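Local atomic coordinates of aldehyde dehydrogenase (Burkholderia cenocepacia, PDB entry 4O6R), a protein that probably oxidises aldehydes to carboxylic acids with NAD(P)+ as electron acceptor, and binds AMP. Residues 99-102 / 103-106; 106-109 / 110-114; 192-195 / 196-200. All coordinates share one frame; numbering follows the deposited sequence.

Overall arrangement
Following the chain from the N terminus, contact 1 (99-102 / 103-106) comes first and turns the loop after helix 87-98 into the first turn of helix 102-123. Contact 2 (106-109 / 110-114) begins on R106, the residue on which contact 1 ends, and carries the same helix through a kink at P111. The two are about 10 Å apart between centres and are joined by probable hydrogen bonds of D109 to H100 and to D104 O. Contact 3 (192-195 / 196-200) follows in series at the C-terminal end of helix 187-199; its nearest atoms lie about 5 Å from contact 2 without touching. None encloses another; all three are local, two on helix 102-123 and one on helix 187-199.

Contact 1: 99-102 / 103-106; sequences GHPI and RDSR
P101 and I102 meet D104, S105 and R106 in a local helix-start contact, where the buried loop after helix 87-98 turns into helix 102-123. P101 occupies the N-cap position, and its carbonyl O takes two backbone donors: D104 N at 2.8 Å, standing well above the carbonyl plane with a bent N-H...O angle of 132°, and S105 N at 3.1 Å, nearly along the C=O axis. One residue on, R106 N donates to I102 O at 3.0 Å, the first bond to an acceptor within the helix itself.

The D104 carboxylate runs beside the proline ring, pointing the same way, with OD2 3.6 Å from P101 CD. I102 has CG1 anti to its backbone N (chi1 -173°), which sends that branch across the extended R106 side chain: CG1 lies over one face of the guanidinium, offset toward its rim, 3.5 Å from R106 NE. The same guanidinium forms a salt bridge with E88, so an aliphatic group shields one face while the charge is answered through NE.

S105 OG, turned between its own backbone N and carbonyl carbon (chi1 57°), lies 3.6 Å from I102 CD1; its hydrogen-bonding partners are S95 and A91 O on helix 87-98. R103 instead donates from NH2 to H493 O of the second subunit. G99, with positive phi, ends the preceding helix, and two residues later the proline N-cap opens the next: a short turn joining two consecutive helices, with R103 and D104 at its edge meeting the second subunit.

Contact 2: 106-109 / 110-114; sequences RALD and VPRTA. With NO3 (nitrate ion), chain F.
The helix makes a wider pi-type turn at 106-109 and then kinks at P111, whose N has no hydrogen to bond back to the preceding turn. P111 CD instead sits 3.1 Å from R106 O, and the ring lies against the carbonyl oxygens of R106, A107 and L108. Regular bonding resumes at once, with R112 N donating to L108 O at 3.0 Å.

The next carbonyl is gripped twice. D109 O accepts from T113 N at 3.2 Å and from T113 OG1 at 2.6 Å, the two donors approaching from opposite faces of the carbonyl plane. The hydroxyl can fold back in this way because OG1 is anti to the carbonyl carbon of T113 (chi1 -54°), which swings it toward the preceding turn.

R112 climbs past L108: its CB, CG and CD brush L108 O, then the chain bends at chi3 (148°) and L108 CD2 lies loosely over one face of the guanidinium. At the edge of that group, in its plane, nitrate O2 is held in a fork by R112 NH1 and NH2, each 2.9 Å away; K448 also bonds the anion. A water in the same plane accepts from R112 NH1 and donates to D109 OD1, both at 2.8 Å, bridging the aspartate and arginine, whose charged atoms are not in contact. The other carboxylate oxygen, D109 OD2, accepts from H100.

The chemistry implies a small anion site that R112 shares with K448, occupied here by a nitrate that probably came from the crystallisation liquor; the bonds to the anion and the water link to D109 would together restrain the arginine head.

Contact 3: 192-195 / 196-200; sequences IVEL and MAEVG
I192 meets M196 one turn along helix 187-199, through both backbone and side chain. Its carbonyl O accepts from M196 N at 2.9 Å, with the donor in the carbonyl plane, while its CG2 branch packs 4.3 Å from M196 SD. V193 follows: its O accepts from A197 N, and CG2 approaches the same sulfur at 4.2 Å. M196 therefore lies back along the helix against two successive residues. Its CG, anti to the carbonyl carbon (chi1 -72°), starts the chain toward the previous turn, and the extended remainder carries SD past V193 CA.

E194 comes next. E194 O receives E198 N at 3.0 Å, and the two side chains cross with carboxylate planes 63° apart. Their nearest oxygens, E194 OE1 and E198 OE2, remain 4.7 Å from each other; R191 NH1 forms salt bridges with both, which would offset the repulsion of like charges, and E194 OE2 has a further partner in Q10.

L195 closes the series. Its O accepts from V199 N at 2.9 Å, nearly in line with the C=O bond, and both methyls of V199 lie to one side of that oxygen. L195 CD2 also reaches the E198 carboxylate, 3.9 Å from OE1, so a leucine branch borders the acid on this side. The helix then ends in a Schellman motif: G200, at positive phi (116°), donates from N to A197 O at 3.1 Å and weakly to M196 O.

The helix belongs to a beta-alpha-beta unit with strands 176-180 and 206-208, consistent with the Rossmann-type nucleotide-binding domain of aldehyde dehydrogenases; AMP-binding K180 and E183 lie at the end of strand 176-180 and just after it. V193 and M196 rest on strand 206-208, I192 and M196 on helix 159-172, and L195 on helix 69-85.

Contact 1: 99-102 / 103-106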
ATOM      1  N   GLY A  99     -34.551  18.671  12.776  1.00 11.28           N
ATOM      2  CA  GLY A  99     -34.397  19.548  13.912  1.00 11.51           C
ATOM      3  C   GLY A  99     -33.002  20.130  14.104  1.00 11.41           C
ATOM      4  O   GLY A  99     -32.807  20.908  15.024  1.00 11.86           O
ATOM      5  N   HIS A 100     -32.024  19.764  13.287  1.00 10.97           N
ATOM      6  CA  HIS A 100     -30.697  20.336  13.429  1.00 11.08           C
ATOM      7  C   HIS A 100     -30.805  21.833  13.238  1.00 11.48           C
ATOM      8  O   HIS A 100     -31.474  22.259  12.302  1.00 11.53           O
ATOM      9  CB  HIS A 100     -29.761  19.832  12.365  1.00 10.83           C
ATOM     10  CG  HIS A 100     -29.519  18.353  12.399  1.00 10.76           C
ATOM     11  ND1 HIS A 100     -28.649  17.730  11.528  1.00 10.48           N
ATOM     12  CD2 HIS A 100     -30.073  17.371  13.144  1.00 10.90           C
ATOM     13  CE1 HIS A 100     -28.661  16.430  11.747  1.00 10.36           C
ATOM     14  NE2 HIS A 100     -29.507  16.183  12.736  1.00 10.62           N
ATOM     15  N   PRO A 101     -30.158  22.631  14.103  1.00 11.74           N
ATOM     16  CA  PRO A 101     -30.117  24.079  13.849  1.00 12.13           C
ATOM     17  C   PRO A 101     -29.619  24.391  12.429  1.00 12.07           C
ATOM     18  O   PRO A 101     -28.664  23.786  11.943  1.00 11.57           O
ATOM     19  CB  PRO A 101     -29.122  24.583  14.895  1.00 12.42           C
ATOM     20  CG  PRO A 101     -29.291  23.618  16.049  1.00 12.34           C
ATOM     21  CD  PRO A 101     -29.574  22.288  15.415  1.00 11.82           C
ATOM     22  N   ILE A 102     -30.259  25.341  11.769  1.00 12.60           N
ATOM     23  CA  ILE A 102     -29.854  25.763  10.425  1.00 12.82           C
ATOM     24  C   ILE A 102     -28.381  26.144  10.370  1.00 12.88           C
ATOM     25  O   ILE A 102     -27.710  25.904   9.388  1.00 12.46           O
ATOM     26  CB  ILE A 102     -30.782  26.901   9.909  1.00 13.41           C
ATOM     27  CG1 ILE A 102     -30.502  27.269   8.441  1.00 13.69           C
ATOM     28  CG2 ILE A 102     -30.683  28.125  10.799  1.00 14.03           C
ATOM     29  CD1 ILE A 102     -30.739  26.165   7.416  1.00 13.29           C
ATOM     30  N   ARG A 103     -27.844  26.700  11.446  1.00 13.55           N
ATOM     31  CA  ARG A 103     -26.434  27.007  11.423  1.00 13.99           C
ATOM     32  C   ARG A 103     -25.557  25.732  11.273  1.00 13.56           C
ATOM     33  O   ARG A 103     -24.511  25.797  10.630  1.00 13.10           O
ATOM     34  CB  ARG A 103     -26.045  27.858  12.631  1.00 14.72           C
ATOM     35  CG  ARG A 103     -25.973  27.105  13.939  1.00 14.85           C
ATOM     36  CD  ARG A 103     -25.537  28.042  15.038  1.00 15.89           C
ATOM     37  NE  ARG A 103     -24.844  27.300  16.069  1.00 16.39           N
ATOM     38  CZ  ARG A 103     -24.011  27.821  16.963  1.00 17.43           C
ATOM     39  NH1 ARG A 103     -23.813  29.142  17.028  1.00 18.11           N
ATOM     40  NH2 ARG A 103     -23.419  27.008  17.845  1.00 17.40           N
ATOM     41  N   ASP A 104     -26.012  24.608  11.833  1.00 13.47           N
ATOM     42  CA  ASP A 104     -25.288  23.325  11.780  1.00 13.54           C
ATOM     43  C   ASP A 104     -25.487  22.636  10.421  1.00 12.77           C
ATOM     44  O   ASP A 104     -24.550  22.035   9.861  1.00 12.25           O
ATOM     45  CB  ASP A 104     -25.787  22.319  12.838  1.00 14.08           C
ATOM     46  CG  ASP A 104     -25.391  22.666  14.265  1.00 15.38           C
ATOM     47  OD1 ASP A 104     -24.471  23.472  14.503  1.00 15.88           O
ATOM     48  OD2 ASP A 104     -26.034  22.067  15.183  1.00 17.46           O
ATOM     49  N   SER A 105     -26.699  22.694   9.878  1.00 12.40           N
ATOM     50  CA  SER A 105     -26.903  22.091   8.574  1.00 12.21           C
ATOM     51  C   SER A 105     -26.128  22.871   7.511  1.00 12.30           C
ATOM     52  O   SER A 105     -25.608  22.273   6.603  1.00 12.32           O
ATOM     53  CB  SER A 105     -28.372  21.917   8.221  1.00 12.10           C
ATOM     54  OG  SER A 105     -29.034  23.140   8.270  1.00 13.07           O
ATOM     55  N   ARG A 106     -26.015  24.189   7.653  1.00 12.79           N
ATOM     56  CA  ARG A 106     -25.184  24.989   6.751  1.00 13.16           C
ATOM     57  C   ARG A 106     -23.671  24.736   6.923  1.00 13.25           C
ATOM     58  O   ARG A 106     -22.966  24.589   5.931  1.00 13.34           O
ATOM     59  CB  ARG A 106     -25.446  26.490   6.938  1.00 13.77           C
ATOM     60  CG  ARG A 106     -26.774  27.004   6.437  1.00 13.86           C
ATOM     61  CD  ARG A 106     -27.035  28.372   7.052  1.00 14.48           C
ATOM     62  NE  ARG A 106     -28.201  29.012   6.488  1.00 14.70           N
ATOM     63  CZ  ARG A 106     -28.773  30.100   6.980  1.00 15.37           C
ATOM     64  NH1 ARG A 106     -28.319  30.649   8.097  1.00 15.64           N
ATOM     65  NH2 ARG A 106     -29.831  30.626   6.376  1.00 15.70           N
TER

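Contact 2: 106-109 / 110-114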
ATOM      1  N   ARG A 106     -26.015  24.189   7.653  1.00 12.79           N
ATOM      2  CA  ARG A 106     -25.184  24.989   6.751  1.00 13.16           C
ATOM      3  C   ARG A 106     -23.671  24.736   6.923  1.00 13.25           C
ATOM      4  O   ARG A 106     -22.966  24.589   5.931  1.00 13.34           O
ATOM      5  CB  ARG A 106     -25.446  26.490   6.938  1.00 13.77           C
ATOM      6  CG  ARG A 106     -26.774  27.004   6.437  1.00 13.86           C
ATOM      7  CD  ARG A 106     -27.035  28.372   7.052  1.00 14.48           C
ATOM      8  NE  ARG A 106     -28.201  29.012   6.488  1.00 14.70           N
ATOM      9  CZ  ARG A 106     -28.773  30.100   6.980  1.00 15.37           C
ATOM     10  NH1 ARG A 106     -28.319  30.649   8.097  1.00 15.64           N
ATOM     11  NH2 ARG A 106     -29.831  30.626   6.376  1.00 15.70           N
ATOM     12  N   ALA A 107     -23.171  24.712   8.162  1.00 13.29           N
ATOM     13  CA  ALA A 107     -21.728  24.696   8.413  1.00 13.53           C
ATOM     14  C   ALA A 107     -21.157  23.288   8.475  1.00 13.30           C
ATOM     15  O   ALA A 107     -19.965  23.099   8.252  1.00 13.18           O
ATOM     16  CB  ALA A 107     -21.388  25.433   9.707  1.00 14.05           C
ATOM     17  N   LEU A 108     -22.006  22.313   8.759  1.00 13.01           N
ATOM     18  CA  LEU A 108     -21.554  20.976   9.014  1.00 12.90           C
ATOM     19  C   LEU A 108     -22.223  19.936   8.115  1.00 12.72           C
ATOM     20  O   LEU A 108     -21.512  19.271   7.351  1.00 12.40           O
ATOM     21  CB  LEU A 108     -21.712  20.625  10.508  1.00 13.18           C
ATOM     22  CG  LEU A 108     -20.830  21.426  11.488  1.00 13.84           C
ATOM     23  CD1 LEU A 108     -21.321  21.302  12.920  1.00 14.05           C
ATOM     24  CD2 LEU A 108     -19.365  21.005  11.389  1.00 14.03           C
ATOM     25  N   ASP A 109     -23.552  19.774   8.187  1.00 12.89           N
ATOM     26  CA  ASP A 109     -24.232  18.715   7.435  1.00 12.65           C
ATOM     27  C   ASP A 109     -23.936  18.790   5.914  1.00 12.13           C
ATOM     28  O   ASP A 109     -23.497  17.794   5.291  1.00 11.39           O
ATOM     29  CB  ASP A 109     -25.752  18.697   7.651  1.00 13.54           C
ATOM     30  CG  ASP A 109     -26.186  18.357   9.097  1.00 14.70           C
ATOM     31  OD1 ASP A 109     -25.520  17.542   9.789  1.00 16.41           O
ATOM     32  OD2 ASP A 109     -27.239  18.899   9.529  1.00 15.81           O
ATOM     33  N   VAL A 110     -24.191  19.935   5.295  1.00 11.81           N
ATOM     34  CA  VAL A 110     -23.992  20.017   3.861  1.00 11.81           C
ATOM     35  C   VAL A 110     -22.487  19.911   3.451  1.00 11.89           C
ATOM     36  O   VAL A 110     -22.152  19.070   2.643  1.00 11.70           O
ATOM     37  CB  VAL A 110     -24.673  21.271   3.249  1.00 12.14           C
ATOM     38  CG1 VAL A 110     -24.319  21.415   1.789  1.00 12.29           C
ATOM     39  CG2 VAL A 110     -26.182  21.190   3.417  1.00 12.03           C
ATOM     40  N   PRO A 111     -21.592  20.722   4.040  1.00 12.28           N
ATOM     41  CA  PRO A 111     -20.170  20.645   3.689  1.00 12.55           C
ATOM     42  C   PRO A 111     -19.552  19.253   3.898  1.00 12.20           C
ATOM     43  O   PRO A 111     -18.774  18.817   3.066  1.00 12.08           O
ATOM     44  CB  PRO A 111     -19.513  21.652   4.650  1.00 13.14           C
ATOM     45  CG  PRO A 111     -20.588  22.632   4.945  1.00 13.26           C
ATOM     46  CD  PRO A 111     -21.857  21.818   4.994  1.00 12.82           C
ATOM     47  N   ARG A 112     -19.912  18.560   4.972  1.00 12.10           N
ATOM     48  CA  ARG A 112     -19.322  17.238   5.234  1.00 12.33           C
ATOM     49  C   ARG A 112     -19.780  16.248   4.185  1.00 11.00           C
ATOM     50  O   ARG A 112     -19.019  15.397   3.750  1.00 10.39           O
ATOM     51  CB  ARG A 112     -19.666  16.724   6.633  1.00 14.11           C
ATOM     52  CG  ARG A 112     -18.807  17.280   7.782  1.00 16.89           C
ATOM     53  CD  ARG A 112     -19.580  17.120   9.081  1.00 19.53           C
ATOM     54  NE  ARG A 112     -18.785  16.893  10.264  1.00 23.20           N
ATOM     55  CZ  ARG A 112     -19.257  16.468  11.441  1.00 26.27           C
ATOM     56  NH1 ARG A 112     -20.546  16.193  11.616  1.00 27.46           N
ATOM     57  NH2 ARG A 112     -18.424  16.325  12.465  1.00 28.70           N
ATOM     58  N   THR A 113     -21.044  16.367   3.770  1.00 10.08           N
ATOM     59  CA  THR A 113     -21.610  15.507   2.737  1.00  9.45           C
ATOM     60  C   THR A 113     -20.917  15.752   1.418  1.00  9.24           C
ATOM     61  O   THR A 113     -20.464  14.820   0.789  1.00  9.07           O
ATOM     62  CB  THR A 113     -23.136  15.738   2.597  1.00  9.42           C
ATOM     63  OG1 THR A 113     -23.752  15.573   3.874  1.00  9.25           O
ATOM     64  CG2 THR A 113     -23.748  14.765   1.645  1.00  9.22           C
ATOM     65  N   ALA A 114     -20.803  17.013   1.011  1.00  9.38           N
ATOM     66  CA  ALA A 114     -20.065  17.351  -0.207  1.00  9.47           C
ATOM     67  C   ALA A 114     -18.599  16.848  -0.176  1.00  9.24           C
ATOM     68  O   ALA A 114     -18.108  16.261  -1.139  1.00  9.24           O
ATOM     69  CB  ALA A 114     -20.130  18.843  -0.462  1.00 10.04           C
TER
HETATM   70  N   NO3 F 502     -20.477  13.956  14.348  1.00 21.98           N
HETATM   71  O1  NO3 F 502     -20.171  13.283  13.360  1.00 24.70           O
HETATM   72  O2  NO3 F 502     -20.376  15.337  14.343  1.00 19.95           O
HETATM   73  O3  NO3 F 502     -20.957  13.352  15.505  1.00 22.12           O
HETATM   74  O   HOH W   1     -22.860  16.782  10.066  0.50  8.12           O

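Contact 3: 192-195 / 196-200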
ATOM      1  N   ILE A 192     -30.947  14.222  -2.565  1.00 11.28           N
ATOM      2  CA  ILE A 192     -29.648  13.747  -3.020  1.00 10.84           C
ATOM      3  C   ILE A 192     -29.798  12.871  -4.266  1.00 10.72           C
ATOM      4  O   ILE A 192     -29.067  13.054  -5.233  1.00 10.51           O
ATOM      5  CB  ILE A 192     -28.906  12.987  -1.902  1.00 10.58           C
ATOM      6  CG1 ILE A 192     -28.417  13.964  -0.850  1.00 10.67           C
ATOM      7  CG2 ILE A 192     -27.735  12.152  -2.432  1.00 10.35           C
ATOM      8  CD1 ILE A 192     -27.386  14.967  -1.368  1.00 10.85           C
ATOM      9  N   VAL A 193     -30.715  11.909  -4.255  1.00 10.82           N
ATOM     10  CA  VAL A 193     -30.798  11.008  -5.400  1.00 10.84           C
ATOM     11  C   VAL A 193     -31.324  11.735  -6.614  1.00 11.39           C
ATOM     12  O   VAL A 193     -30.977  11.370  -7.747  1.00 11.38           O
ATOM     13  CB  VAL A 193     -31.557   9.697  -5.101  1.00 10.70           C
ATOM     14  CG1 VAL A 193     -33.052   9.938  -5.027  1.00 11.01           C
ATOM     15  CG2 VAL A 193     -31.237   8.652  -6.155  1.00 10.53           C
ATOM     16  N   GLU A 194     -32.161  12.748  -6.398  1.00 11.93           N
ATOM     17  CA  GLU A 194     -32.590  13.632  -7.483  1.00 12.70           C
ATOM     18  C   GLU A 194     -31.382  14.341  -8.108  1.00 12.37           C
ATOM     19  O   GLU A 194     -31.268  14.408  -9.341  1.00 12.20           O
ATOM     20  CB  GLU A 194     -33.617  14.668  -6.986  1.00 13.48           C
ATOM     21  CG  GLU A 194     -34.277  15.414  -8.130  1.00 14.61           C
ATOM     22  CD  GLU A 194     -35.299  16.400  -7.669  1.00 15.51           C
ATOM     23  OE1 GLU A 194     -35.143  16.990  -6.571  1.00 16.15           O
ATOM     24  OE2 GLU A 194     -36.263  16.580  -8.432  1.00 16.79           O
ATOM     25  N   LEU A 195     -30.477  14.856  -7.270  1.00 11.90           N
ATOM     26  CA  LEU A 195     -29.252  15.479  -7.790  1.00 11.82           C
ATOM     27  C   LEU A 195     -28.396  14.466  -8.527  1.00 11.54           C
ATOM     28  O   LEU A 195     -27.839  14.788  -9.567  1.00 11.47           O
ATOM     29  CB  LEU A 195     -28.411  16.151  -6.690  1.00 11.74           C
ATOM     30  CG  LEU A 195     -29.067  17.354  -6.018  1.00 12.07           C
ATOM     31  CD1 LEU A 195     -28.285  17.856  -4.812  1.00 12.06           C
ATOM     32  CD2 LEU A 195     -29.240  18.468  -7.021  1.00 12.45           C
ATOM     33  N   MET A 196     -28.280  13.252  -7.980  1.00 11.27           N
ATOM     34  CA  MET A 196     -27.590  12.167  -8.670  1.00 11.13           C
ATOM     35  C   MET A 196     -28.112  11.948 -10.096  1.00 11.60           C
ATOM     36  O   MET A 196     -27.322  11.837 -11.043  1.00 11.41           O
ATOM     37  CB  MET A 196     -27.675  10.867  -7.847  1.00 10.99           C
ATOM     38  CG  MET A 196     -26.809  10.903  -6.597  1.00 10.79           C
ATOM     39  SD  MET A 196     -27.128   9.414  -5.643  1.00 10.63           S
ATOM     40  CE  MET A 196     -25.585   9.283  -4.742  1.00 10.34           C
ATOM     41  N   ALA A 197     -29.437  11.934 -10.262  1.00 11.98           N
ATOM     42  CA  ALA A 197     -30.030  11.770 -11.570  1.00 12.59           C
ATOM     43  C   ALA A 197     -29.653  12.951 -12.441  1.00 13.21           C
ATOM     44  O   ALA A 197     -29.260  12.778 -13.599  1.00 13.00           O
ATOM     45  CB  ALA A 197     -31.546  11.649 -11.458  1.00 12.99           C
ATOM     46  N   GLU A 198     -29.730  14.146 -11.872  1.00 14.04           N
ATOM     47  CA  GLU A 198     -29.396  15.353 -12.613  1.00 15.27           C
ATOM     48  C   GLU A 198     -27.965  15.336 -13.135  1.00 14.52           C
ATOM     49  O   GLU A 198     -27.734  15.726 -14.265  1.00 14.29           O
ATOM     50  CB  GLU A 198     -29.618  16.625 -11.783  1.00 17.00           C
ATOM     51  CG  GLU A 198     -31.069  16.950 -11.460  1.00 19.37           C
ATOM     52  CD  GLU A 198     -31.184  18.268 -10.666  1.00 21.80           C
ATOM     53  OE1 GLU A 198     -30.228  19.085 -10.754  1.00 22.84           O
ATOM     54  OE2 GLU A 198     -32.197  18.474  -9.936  1.00 23.86           O
ATOM     55  N   VAL A 199     -27.006  14.893 -12.324  1.00 13.62           N
ATOM     56  CA  VAL A 199     -25.610  14.918 -12.769  1.00 13.35           C
ATOM     57  C   VAL A 199     -25.253  13.753 -13.699  1.00 12.99           C
ATOM     58  O   VAL A 199     -24.168  13.766 -14.262  1.00 13.20           O
ATOM     59  CB  VAL A 199     -24.584  15.032 -11.605  1.00 13.14           C
ATOM     60  CG1 VAL A 199     -24.856  16.281 -10.790  1.00 13.38           C
ATOM     61  CG2 VAL A 199     -24.576  13.804 -10.708  1.00 12.70           C
ATOM     62  N   GLY A 200     -26.138  12.763 -13.854  1.00 12.41           N
ATOM     63  CA  GLY A 200     -25.977  11.719 -14.846  1.00 12.13           C
ATOM     64  C   GLY A 200     -25.790  10.303 -14.306  1.00 11.66           C
ATOM     65  O   GLY A 200     -25.394   9.419 -15.051  1.00 11.30           O
TER